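PDB 2OEE: UPF0342 protein yheA, which is of unknown function but belongs to the UPF0342 family and carries a YlbF/YmcA-type domain, the kind linked to control of the competence regulator ComK. Local coordinates for residues A[38-42]-A[80-86]. Coordinates in Å, arbitrary orientation, origin at the centre of the assembly. Residues are numbered along the deposited sequence.
With CA (calcium ion), chain C.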
ATOM      1  N   ALA A  38      29.164  -9.481   3.834  1.00  9.77           N
ATOM      2  CA  ALA A  38      28.002  -8.700   3.370  1.00 10.72           C
ATOM      3  C   ALA A  38      26.771  -8.972   4.249  1.00 11.12           C
ATOM      4  O   ALA A  38      26.020  -8.055   4.568  1.00 12.06           O
ATOM      5  CB  ALA A  38      27.696  -9.023   1.898  1.00  9.61           C
ATOM      6  N   LYS A  39      26.554 -10.236   4.602  1.00 12.86           N
ATOM      7  CA  LYS A  39      25.437 -10.604   5.481  1.00 14.13           C
ATOM      8  C   LYS A  39      25.479  -9.760   6.738  1.00 14.21           C
ATOM      9  O   LYS A  39      24.470  -9.126   7.090  1.00 14.37           O
ATOM     10  CB  LYS A  39      25.477 -12.094   5.841  1.00 14.12           C
ATOM     11  CG  LYS A  39      24.287 -12.572   6.722  1.00 15.47           C
ATOM     12  CD  LYS A  39      24.544 -14.020   7.148  1.00 15.56           C
ATOM     13  CE  LYS A  39      23.275 -14.727   7.639  1.00 19.24           C
ATOM     14  NZ  LYS A  39      22.985 -14.301   8.996  1.00 22.45           N
ATOM     15  N   ARG A  40      26.643  -9.721   7.401  1.00 14.11           N
ATOM     16  CA  ARG A  40      26.821  -8.935   8.635  1.00 14.53           C
ATOM     17  C   ARG A  40      26.542  -7.437   8.475  1.00 15.01           C
ATOM     18  O   ARG A  40      25.882  -6.830   9.318  1.00 14.76           O
ATOM     19  CB  ARG A  40      28.214  -9.150   9.263  1.00 14.07           C
ATOM     20  CG  ARG A  40      28.418  -8.362  10.558  1.00 15.72           C
ATOM     21  CD  ARG A  40      29.846  -8.481  11.134  1.00 13.46           C
ATOM     22  NE  ARG A  40      30.328  -9.856  11.120  1.00 12.98           N
ATOM     23  CZ  ARG A  40      31.618 -10.185  11.110  1.00 12.80           C
ATOM     24  NH1 ARG A  40      32.526  -9.237  11.096  1.00  9.05           N
ATOM     25  NH2 ARG A  40      31.975 -11.459  11.077  1.00 12.70           N
HETATM   26  N   MSE A  41      27.037  -6.842   7.395  1.00 15.28           N
HETATM   27  CA  MSE A  41      26.802  -5.431   7.129  1.00 17.33           C
HETATM   28  C   MSE A  41      25.309  -5.151   6.863  1.00 16.72           C
HETATM   29  O   MSE A  41      24.759  -4.179   7.380  1.00 16.60           O
HETATM   30  CB  MSE A  41      27.644  -4.979   5.924  1.00 16.27           C
HETATM   31  CG  MSE A  41      29.150  -5.038   6.180  1.00 17.52           C
HETATM   32 SE   MSE A  41      30.170  -4.872   4.500  1.00 25.06          SE
HETATM   33  CE  MSE A  41      29.646  -3.088   4.018  1.00 21.71           C
ATOM     34  N   PHE A  42      24.688  -5.989   6.045  1.00 17.09           N
ATOM     35  CA  PHE A  42      23.271  -5.812   5.679  1.00 18.34           C
ATOM     36  C   PHE A  42      22.381  -6.000   6.924  1.00 19.81           C
ATOM     37  O   PHE A  42      21.445  -5.228   7.156  1.00 19.07           O
ATOM     38  CB  PHE A  42      22.881  -6.789   4.570  1.00 18.06           C
ATOM     39  CG  PHE A  42      21.441  -6.624   4.068  1.00 18.02           C
ATOM     40  CD1 PHE A  42      21.055  -5.483   3.374  1.00 17.32           C
ATOM     41  CD2 PHE A  42      20.509  -7.635   4.269  1.00 16.46           C
ATOM     42  CE1 PHE A  42      19.731  -5.333   2.894  1.00 16.85           C
ATOM     43  CE2 PHE A  42      19.182  -7.507   3.787  1.00 17.58           C
ATOM     44  CZ  PHE A  42      18.803  -6.350   3.100  1.00 17.98           C
ATOM     45  N   HIS A  80      29.139  -0.879  -0.636  1.00 13.02           N
ATOM     46  CA  HIS A  80      29.320  -2.259  -1.043  1.00 11.57           C
ATOM     47  C   HIS A  80      28.450  -2.519  -2.273  1.00 11.17           C
ATOM     48  O   HIS A  80      27.226  -2.407  -2.178  1.00 10.41           O
ATOM     49  CB  HIS A  80      28.889  -3.197   0.090  1.00 10.91           C
ATOM     50  CG  HIS A  80      29.230  -4.634  -0.150  1.00  9.81           C
ATOM     51  ND1 HIS A  80      28.421  -5.475  -0.880  1.00  8.68           N
ATOM     52  CD2 HIS A  80      30.276  -5.391   0.275  1.00  7.57           C
ATOM     53  CE1 HIS A  80      28.955  -6.682  -0.914  1.00  8.61           C
ATOM     54  NE2 HIS A  80      30.091  -6.655  -0.238  1.00  9.30           N
ATOM     55  N   GLU A  81      29.068  -2.848  -3.400  1.00 10.10           N
ATOM     56  CA  GLU A  81      28.316  -2.940  -4.664  1.00 11.17           C
ATOM     57  C   GLU A  81      27.142  -3.937  -4.606  1.00 10.83           C
ATOM     58  O   GLU A  81      26.015  -3.578  -4.953  1.00 10.83           O
ATOM     59  CB  GLU A  81      29.259  -3.229  -5.844  1.00 11.22           C
ATOM     60  CG  GLU A  81      28.546  -3.355  -7.225  1.00 12.71           C
ATOM     61  CD  GLU A  81      27.760  -2.106  -7.637  1.00 14.00           C
ATOM     62  OE1 GLU A  81      28.188  -0.949  -7.369  1.00 15.64           O
ATOM     63  OE2 GLU A  81      26.678  -2.268  -8.241  1.00 15.29           O
ATOM     64  N   LYS A  82      27.399  -5.164  -4.155  1.00 11.01           N
ATOM     65  CA  LYS A  82      26.376  -6.209  -4.167  1.00 11.91           C
ATOM     66  C   LYS A  82      25.226  -5.865  -3.217  1.00 11.55           C
ATOM     67  O   LYS A  82      24.054  -6.056  -3.559  1.00 11.60           O
ATOM     68  CB  LYS A  82      26.967  -7.545  -3.743  1.00 12.79           C
ATOM     69  CG  LYS A  82      26.636  -8.795  -4.567  1.00 19.45           C
ATOM     70  CD  LYS A  82      25.663  -8.631  -5.765  1.00 19.36           C
ATOM     71  CE  LYS A  82      26.554  -8.600  -7.021  1.00 18.86           C
ATOM     72  NZ  LYS A  82      25.919  -8.825  -8.360  1.00 19.81           N
ATOM     73  N   ILE A  83      25.540  -5.411  -2.009  1.00 11.19           N
ATOM     74  CA  ILE A  83      24.478  -4.988  -1.081  1.00 11.43           C
ATOM     75  C   ILE A  83      23.655  -3.837  -1.680  1.00 11.82           C
ATOM     76  O   ILE A  83      22.432  -3.776  -1.495  1.00 11.25           O
ATOM     77  CB  ILE A  83      25.034  -4.571   0.295  1.00 11.12           C
ATOM     78  CG1 ILE A  83      25.642  -5.792   1.015  1.00 11.72           C
ATOM     79  CG2 ILE A  83      23.940  -3.910   1.170  1.00 11.46           C
ATOM     80  CD1 ILE A  83      26.452  -5.403   2.266  1.00 10.52           C
ATOM     81  N   SER A  84      24.325  -2.936  -2.395  1.00 11.60           N
ATOM     82  CA  SER A  84      23.632  -1.797  -3.014  1.00 12.29           C
ATOM     83  C   SER A  84      22.648  -2.284  -4.060  1.00 11.47           C
ATOM     84  O   SER A  84      21.577  -1.709  -4.184  1.00 11.50           O
ATOM     85  CB  SER A  84      24.614  -0.829  -3.691  1.00 12.63           C
ATOM     86  OG  SER A  84      25.382  -0.172  -2.700  1.00 18.94           O
ATOM     87  N   GLN A  85      23.042  -3.321  -4.798  1.00 11.60           N
ATOM     88  CA  GLN A  85      22.177  -3.974  -5.810  1.00 11.98           C
ATOM     89  C   GLN A  85      20.929  -4.596  -5.182  1.00 11.65           C
ATOM     90  O   GLN A  85      19.827  -4.467  -5.718  1.00 10.88           O
ATOM     91  CB  GLN A  85      22.956  -5.026  -6.605  1.00 11.41           C
ATOM     92  CG  GLN A  85      24.005  -4.418  -7.565  1.00 11.40           C
ATOM     93  CD  GLN A  85      24.750  -5.436  -8.399  1.00 12.51           C
ATOM     94  OE1 GLN A  85      24.368  -6.610  -8.496  1.00 14.75           O
ATOM     95  NE2 GLN A  85      25.855  -4.999  -8.995  1.00 14.62           N
ATOM     96  N   LEU A  86      21.117  -5.280  -4.052  1.00 11.26           N
ATOM     97  CA  LEU A  86      19.991  -5.781  -3.261  1.00 11.21           C
ATOM     98  C   LEU A  86      19.063  -4.642  -2.780  1.00 11.23           C
ATOM     99  O   LEU A  86      17.835  -4.740  -2.923  1.00 11.43           O
ATOM    100  CB  LEU A  86      20.498  -6.642  -2.075  1.00 10.89           C
ATOM    101  CG  LEU A  86      19.462  -7.043  -1.008  1.00 12.02           C
ATOM    102  CD1 LEU A  86      18.293  -7.865  -1.637  1.00 12.88           C
ATOM    103  CD2 LEU A  86      20.143  -7.805   0.131  1.00 11.16           C
TER
HETATM  104 CA    CA C 118      26.197   0.204  -8.090  1.00 13.25          CA
HETATM  105  O   HOH W   1      24.269  -0.831  -6.880  1.00 12.65           O
HETATM  106  O   HOH W   2      26.750   1.332  -6.103  1.00 10.23           O
HETATM  107  O   HOH W   3      24.457   1.617  -8.725  1.00 14.98           O
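Ile83 is at the middle of the contact, with the largest area covered by the other segment. Its m,t rotamer carries CD1 to 3.8 Å from Ala38 CB and 3.9 Å from Met41 CB, while its CG2 lies 4.0 Å from Phe42 CD1; the branched side chain thus meets three residues of 38-42 at once. Ala38, with only a methyl group, lets Ile83 CD1 come within 3.5 Å of Ala38 O. Phe42, at chi1 t, offers a broad, flat apolar face to the branched Leu86, whose CD2 sits 3.7 Å from the ring centroid, a CH-pi contact. The two segments, from helices 36-48 and 81-104, cross at -52° in an all-helical fold; Leu25 and Val32 of helix 20-34 and Tyr112 of the second subunit also pack on Leu86. His80 is the N-cap of helix 81-104: its imidazole, at chi1 t, supplies an acceptor, ND1, for Ile83 N (3.1 Å) in the first turn, while its CE1 packs 3.9 Å from Ala38 CB. Selenomethionine Met41, long and flexible, reaches His80 CB with CE at 4.0 Å. Farther from the seam, the exposed Glu81 (chi2 p) uses both carboxylate oxygens, hard ligands suited to calcium, to chelate the ion through OE1 (2.4 Å) and OE2 (2.5 Å), alongside three waters.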